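Local coordinates for protein alcohol dehydrogenase, zinc-containing (Streptococcus pneumoniae serotype 2, PDB 5YLN) that binds zinc and probably catalyses the NAD+-dependent oxidation of alcohols, as a member of the zinc-containing alcohol dehydrogenase family, at residues Ala176-Gly181 with Asp256-Ile261; Lys198-Asp203 with Ala217-Asn222. One frame throughout, in Å; residues are numbered along the deposited sequence.

Contact 1. Residues Ala176-Gly181 with Asp256-Ile261; sequences AIIGSG and DFCQKI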
loop_
_atom_site.group_PDB
_atom_site.type_symbol
_atom_site.label_atom_id
_atom_site.label_comp_id
_atom_site.label_asym_id
_atom_site.label_seq_id
_atom_site.Cartn_x
_atom_site.Cartn_y
_atom_site.Cartn_z
ATOM N N ALA A 176 -13.867 -0.417 8.597
ATOM C CA ALA A 176 -14.950 -1.159 7.975
ATOM C C ALA A 176 -14.405 -2.499 7.510
ATOM O O ALA A 176 -13.289 -2.579 6.989
ATOM C CB ALA A 176 -15.559 -0.399 6.792
ATOM N N ILE A 177 -15.187 -3.552 7.716
ATOM C CA ILE A 177 -14.842 -4.882 7.234
ATOM C C ILE A 177 -15.879 -5.277 6.187
ATOM O O ILE A 177 -17.091 -5.204 6.442
ATOM C CB ILE A 177 -14.757 -5.888 8.394
ATOM C CG1 ILE A 177 -13.661 -5.416 9.353
ATOM C CG2 ILE A 177 -14.408 -7.282 7.887
ATOM C CD1 ILE A 177 -13.644 -6.147 10.689
ATOM N N ILE A 178 -15.403 -5.613 4.991
ATOM C CA ILE A 178 -16.265 -5.942 3.866
ATOM C C ILE A 178 -16.274 -7.457 3.739
ATOM O O ILE A 178 -15.316 -8.063 3.240
ATOM C CB ILE A 178 -15.800 -5.280 2.564
ATOM C CG1 ILE A 178 -15.446 -3.817 2.833
ATOM C CG2 ILE A 178 -16.904 -5.377 1.513
ATOM C CD1 ILE A 178 -16.584 -3.016 3.390
ATOM N N GLY A 179 -17.360 -8.062 4.175
ATOM C CA GLY A 179 -17.496 -9.492 4.067
ATOM C C GLY A 179 -17.521 -10.078 5.452
ATOM O O GLY A 179 -16.517 -10.043 6.167
ATOM N N SER A 180 -18.679 -10.598 5.840
ATOM C CA SER A 180 -18.918 -11.081 7.190
ATOM C C SER A 180 -18.870 -12.604 7.272
ATOM O O SER A 180 -19.443 -13.175 8.197
ATOM C CB SER A 180 -20.268 -10.554 7.685
ATOM O OG SER A 180 -20.336 -10.549 9.098
ATOM N N GLY A 181 -18.207 -13.268 6.316
ATOM C CA GLY A 181 -17.934 -14.686 6.415
ATOM C C GLY A 181 -16.837 -14.952 7.432
ATOM O O GLY A 181 -16.480 -14.077 8.224
ATOM N N ASP A 256 -14.093 -2.804 -5.119
ATOM C CA ASP A 256 -14.578 -1.512 -5.577
ATOM C C ASP A 256 -15.246 -0.736 -4.446
ATOM O O ASP A 256 -15.051 0.480 -4.319
ATOM C CB ASP A 256 -15.549 -1.702 -6.736
ATOM C CG ASP A 256 -16.049 -0.385 -7.271
ATOM O OD1 ASP A 256 -15.208 0.446 -7.688
ATOM O OD2 ASP A 256 -17.278 -0.170 -7.253
ATOM N N PHE A 257 -16.049 -1.422 -3.627
ATOM C CA PHE A 257 -16.667 -0.793 -2.462
ATOM C C PHE A 257 -15.605 -0.195 -1.534
ATOM O O PHE A 257 -15.712 0.961 -1.102
ATOM C CB PHE A 257 -17.507 -1.830 -1.716
ATOM C CG PHE A 257 -18.434 -1.253 -0.691
ATOM C CD1 PHE A 257 -19.713 -0.838 -1.046
ATOM C CD2 PHE A 257 -18.051 -1.156 0.630
ATOM C CE1 PHE A 257 -20.573 -0.308 -0.086
ATOM C CE2 PHE A 257 -18.895 -0.641 1.584
ATOM C CZ PHE A 257 -20.154 -0.208 1.236
ATOM N N CYS A 258 -14.567 -0.977 -1.229
ATOM C CA CYS A 258 -13.500 -0.519 -0.344
ATOM C C CYS A 258 -12.877 0.775 -0.840
ATOM O O CYS A 258 -12.582 1.676 -0.042
ATOM C CB CYS A 258 -12.430 -1.598 -0.219
ATOM S SG CYS A 258 -12.879 -2.905 0.910
ATOM N N GLN A 259 -12.667 0.893 -2.153
ATOM C CA GLN A 259 -11.960 2.068 -2.639
ATOM C C GLN A 259 -12.869 3.287 -2.662
ATOM O O GLN A 259 -12.371 4.413 -2.709
ATOM C CB GLN A 259 -11.320 1.796 -4.009
ATOM C CG GLN A 259 -12.249 1.730 -5.175
ATOM C CD GLN A 259 -11.502 1.510 -6.493
ATOM O OE1 GLN A 259 -10.292 1.755 -6.594
ATOM N NE2 GLN A 259 -12.229 1.045 -7.513
ATOM N N LYS A 260 -14.182 3.089 -2.555
ATOM C CA LYS A 260 -15.117 4.202 -2.474
ATOM C C LYS A 260 -15.300 4.760 -1.059
ATOM O O LYS A 260 -15.794 5.883 -0.909
ATOM C CB LYS A 260 -16.466 3.770 -3.051
ATOM C CG LYS A 260 -16.388 3.544 -4.563
ATOM C CD LYS A 260 -17.753 3.685 -5.207
ATOM C CE LYS A 260 -17.654 3.972 -6.709
ATOM N NZ LYS A 260 -16.516 3.255 -7.341
ATOM N N ILE A 261 -14.925 4.023 -0.016
ATOM C CA ILE A 261 -15.204 4.455 1.350
ATOM C C ILE A 261 -13.954 4.821 2.118
ATOM O O ILE A 261 -14.065 5.345 3.235
ATOM C CB ILE A 261 -16.003 3.390 2.131
ATOM C CG1 ILE A 261 -15.218 2.068 2.232
ATOM C CG2 ILE A 261 -17.359 3.193 1.483
ATOM C CD1 ILE A 261 -15.636 1.131 3.415
#
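Strand 176-178 and helix 256-261 run nearly antiparallel, their axes 163° apart and 9.7 Å at closest approach, and only apolar side chains bridge the gap: no hydrogen bond links the two segments. The tight part lies around Ile-178. With CG1 anti to the carbonyl carbon and chi2 bent to -59°, its CG1 and CD1 turn to different helix residues. CG1 of Ile-178 lies 3.3 Å from SG of Cys-258, a close van der Waals approach, while CD1 of Ile-178 meets the Phe-257 ring obliquely, 3.6 Å from CD2. Two residues earlier in the strand, CB of Ala-176 touches CD1 of Ile-261 at 3.7 Å. CD1 of Ile-261 also approaches CD1 of Ile-178, more loosely, at 4.3 Å. The outer side of the helix, with partly exposed Asp-256 and exposed Lys-260, touches nothing of the strand. There OD1 of Asp-256 forms a salt bridge with NZ of Lys-260 and accepts a nearly straight bond (164°) from NE2 of Gln-259 at 3.0 Å; buried Gln-259 is also bonded to Glu-279 and Asp-281. Beyond the strand, a CB on Gly-179 would run into the carbonyl O of Ile-178, and Gly-181 is the N-cap of helix 182-191. A strand running through such a glycine turn into a helix, with a later helix packed on the sheet, is characteristic of the Rossmann fold, consistent with a GxGxxG dinucleotide-binding motif at Gly-179, Gly-181 and Gly-184.

Contact 2. Residues Lys198-Asp203 with Ala217-Asn222; sequences KLIMVD and ATHKVN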
loop_
_atom_site.group_PDB
_atom_site.type_symbol
_atom_site.label_atom_id
_atom_site.label_comp_id
_atom_site.label_asym_id
_atom_site.label_seq_id
_atom_site.Cartn_x
_atom_site.Cartn_y
_atom_site.Cartn_z
ATOM N N LYS A 198 -14.720 2.690 15.705
ATOM C CA LYS A 198 -15.813 2.171 14.895
ATOM C C LYS A 198 -15.351 0.925 14.164
ATOM O O LYS A 198 -14.292 0.916 13.521
ATOM C CB LYS A 198 -16.313 3.214 13.889
ATOM C CG LYS A 198 -17.084 4.345 14.532
ATOM C CD LYS A 198 -17.754 5.229 13.506
ATOM C CE LYS A 198 -18.728 6.171 14.190
ATOM N NZ LYS A 198 -18.054 7.109 15.124
ATOM N N LEU A 199 -16.143 -0.125 14.288
ATOM C CA LEU A 199 -15.956 -1.390 13.596
ATOM C C LEU A 199 -17.251 -1.632 12.843
ATOM O O LEU A 199 -18.231 -2.122 13.418
ATOM C CB LEU A 199 -15.665 -2.525 14.560
ATOM C CG LEU A 199 -14.214 -2.802 14.887
ATOM C CD1 LEU A 199 -14.149 -3.786 16.049
ATOM C CD2 LEU A 199 -13.544 -3.365 13.677
ATOM N N ILE A 200 -17.248 -1.280 11.569
ATOM C CA ILE A 200 -18.440 -1.305 10.739
ATOM C C ILE A 200 -18.396 -2.579 9.896
ATOM O O ILE A 200 -17.512 -2.745 9.049
ATOM C CB ILE A 200 -18.511 -0.044 9.873
ATOM C CG1 ILE A 200 -18.335 1.189 10.769
ATOM C CG2 ILE A 200 -19.814 -0.022 9.081
ATOM C CD1 ILE A 200 -17.928 2.465 10.042
ATOM N N MET A 201 -19.317 -3.508 10.141
ATOM C CA MET A 201 -19.400 -4.698 9.305
ATOM C C MET A 201 -20.333 -4.414 8.139
ATOM O O MET A 201 -21.446 -3.914 8.335
ATOM C CB MET A 201 -19.890 -5.918 10.088
ATOM C CG MET A 201 -19.728 -7.254 9.322
ATOM S SD MET A 201 -18.024 -7.901 9.295
ATOM C CE MET A 201 -17.487 -7.255 10.833
ATOM N N VAL A 202 -19.868 -4.723 6.931
ATOM C CA VAL A 202 -20.629 -4.533 5.699
ATOM C C VAL A 202 -20.806 -5.892 5.042
ATOM O O VAL A 202 -19.825 -6.628 4.867
ATOM C CB VAL A 202 -19.924 -3.546 4.747
ATOM C CG1 VAL A 202 -20.761 -3.311 3.471
ATOM C CG2 VAL A 202 -19.676 -2.246 5.465
ATOM N N ASP A 203 -22.055 -6.228 4.701
ATOM C CA ASP A 203 -22.404 -7.496 4.068
ATOM C C ASP A 203 -23.819 -7.379 3.488
ATOM O O ASP A 203 -24.547 -6.421 3.761
ATOM C CB ASP A 203 -22.275 -8.651 5.074
ATOM C CG ASP A 203 -22.161 -10.011 4.407
ATOM O OD1 ASP A 203 -23.109 -10.402 3.696
ATOM O OD2 ASP A 203 -21.128 -10.690 4.587
ATOM N N ALA A 217 -18.749 -6.016 16.588
ATOM C CA ALA A 217 -18.882 -4.892 15.676
ATOM C C ALA A 217 -19.730 -3.813 16.333
ATOM O O ALA A 217 -20.683 -4.104 17.061
ATOM C CB ALA A 217 -19.524 -5.317 14.353
ATOM N N THR A 218 -19.393 -2.557 16.048
ATOM C CA THR A 218 -20.149 -1.443 16.610
ATOM C C THR A 218 -21.326 -1.042 15.742
ATOM O O THR A 218 -22.336 -0.571 16.277
ATOM C CB THR A 218 -19.228 -0.236 16.845
ATOM O OG1 THR A 218 -18.789 0.307 15.592
ATOM C CG2 THR A 218 -17.990 -0.669 17.668
ATOM N N HIS A 219 -21.230 -1.223 14.417
ATOM C CA HIS A 219 -22.323 -0.945 13.488
ATOM C C HIS A 219 -22.366 -1.992 12.388
ATOM O O HIS A 219 -21.347 -2.588 12.026
ATOM C CB HIS A 219 -22.199 0.409 12.783
ATOM C CG HIS A 219 -21.902 1.552 13.695
ATOM N ND1 HIS A 219 -20.722 1.650 14.407
ATOM C CD2 HIS A 219 -22.633 2.646 14.015
ATOM C CE1 HIS A 219 -20.746 2.752 15.136
ATOM N NE2 HIS A 219 -21.890 3.377 14.913
ATOM N N LYS A 220 -23.549 -2.172 11.824
ATOM C CA LYS A 220 -23.719 -2.979 10.630
ATOM C C LYS A 220 -24.242 -2.100 9.508
ATOM O O LYS A 220 -25.008 -1.157 9.734
ATOM C CB LYS A 220 -24.685 -4.152 10.855
ATOM C CG LYS A 220 -26.120 -3.734 11.193
ATOM C CD LYS A 220 -27.028 -4.957 11.363
ATOM C CE LYS A 220 -28.418 -4.541 11.828
ATOM N NZ LYS A 220 -29.323 -5.729 11.904
ATOM N N VAL A 221 -23.823 -2.419 8.291
ATOM C CA VAL A 221 -24.318 -1.735 7.103
ATOM C C VAL A 221 -24.612 -2.805 6.071
ATOM O O VAL A 221 -23.732 -3.608 5.753
ATOM C CB VAL A 221 -23.303 -0.722 6.549
ATOM C CG1 VAL A 221 -23.802 -0.136 5.233
ATOM C CG2 VAL A 221 -23.032 0.377 7.576
ATOM N N ASN A 222 -25.844 -2.843 5.573
ATOM C CA ASN A 222 -26.214 -3.808 4.551
ATOM C C ASN A 222 -25.870 -3.215 3.189
ATOM O O ASN A 222 -26.285 -2.096 2.868
ATOM C CB ASN A 222 -27.698 -4.161 4.647
ATOM C CG ASN A 222 -28.044 -5.442 3.896
ATOM O OD1 ASN A 222 -27.722 -5.592 2.724
ATOM N ND2 ASN A 222 -28.661 -6.383 4.587
#
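Four parallel bridges, from Ile-200 with His-219 to Asp-203 with Asn-222, define the register of strands 198-203 and 219-222, whose axes diverge by 26°. Backbone bonds alternate along the ladder: His-219 O receives Met-201 N in its carbonyl plane, whereas Met-201 O receives Val-221 N at 2.8 Å, nearly along the C=O axis. Val-221 O closes the series with Asp-203 N. At the start, Leu-199 O is gripped twice: Thr-218 N comes in on a lone pair at 2.9 Å, and His-219 N approaches from above the carbonyl plane at 3.3 Å.

Thr-218 ties this end from its side chain as well. Its CB lies 4.0 Å from Leu-199 N, and CG2, anti to the carbonyl carbon, stays beside that same N. OG1, in the crowded position between backbone N and carbonyl carbon (chi1 68°), takes the N-H of Leu-199 at 3.0 Å and 161°, while ND1 of His-219 is 2.6 Å from it, a short hydrogen bond in which either partner could donate. This bond should restrain the imidazole's rotation; CE1 of the ring lies 4.0 Å from CG of Lys-198, crossed obliquely.

On the face holding Ile-200, Val-202 and Val-221, Ile-200 and Val-221 lie side by side, pointing the same way, CG2 of Ile-200 being 3.6 Å from CG2 of Val-221. Helix 226-236 packs there through Ile-233 on Val-202 and Ala-229 on Val-221. Met-201 on the other face meets Leu-188 of helix 182-191 and Leu-209 of helix 206-214; the latter helix makes the beta-alpha-beta crossover between these strands, and strand 174-178 flanks 198-203 on its other edge.

In the fold
Contacts 1 and 2, their centres 10 Å apart, share one parallel sheet, since strands 174-178 and 198-203 are neighbours in it. Ile-177 N lies 2.8 Å from Ile-200 O, a probable backbone hydrogen bond that joins them directly. CD1 of Ile-178 also packs 3.6 Å from CB of Val-202, so the hydrophobic layer of contact 1 continues into contact 2. At the glycine turn, Ser-180 N is 2.8 Å from OD2 of Asp-203, probably hydrogen-bonded; an acid ending the second strand beside this turn is consistent with the NAD-binding site of Rossmann dehydrogenases. Both contacts lie away from the zinc sites.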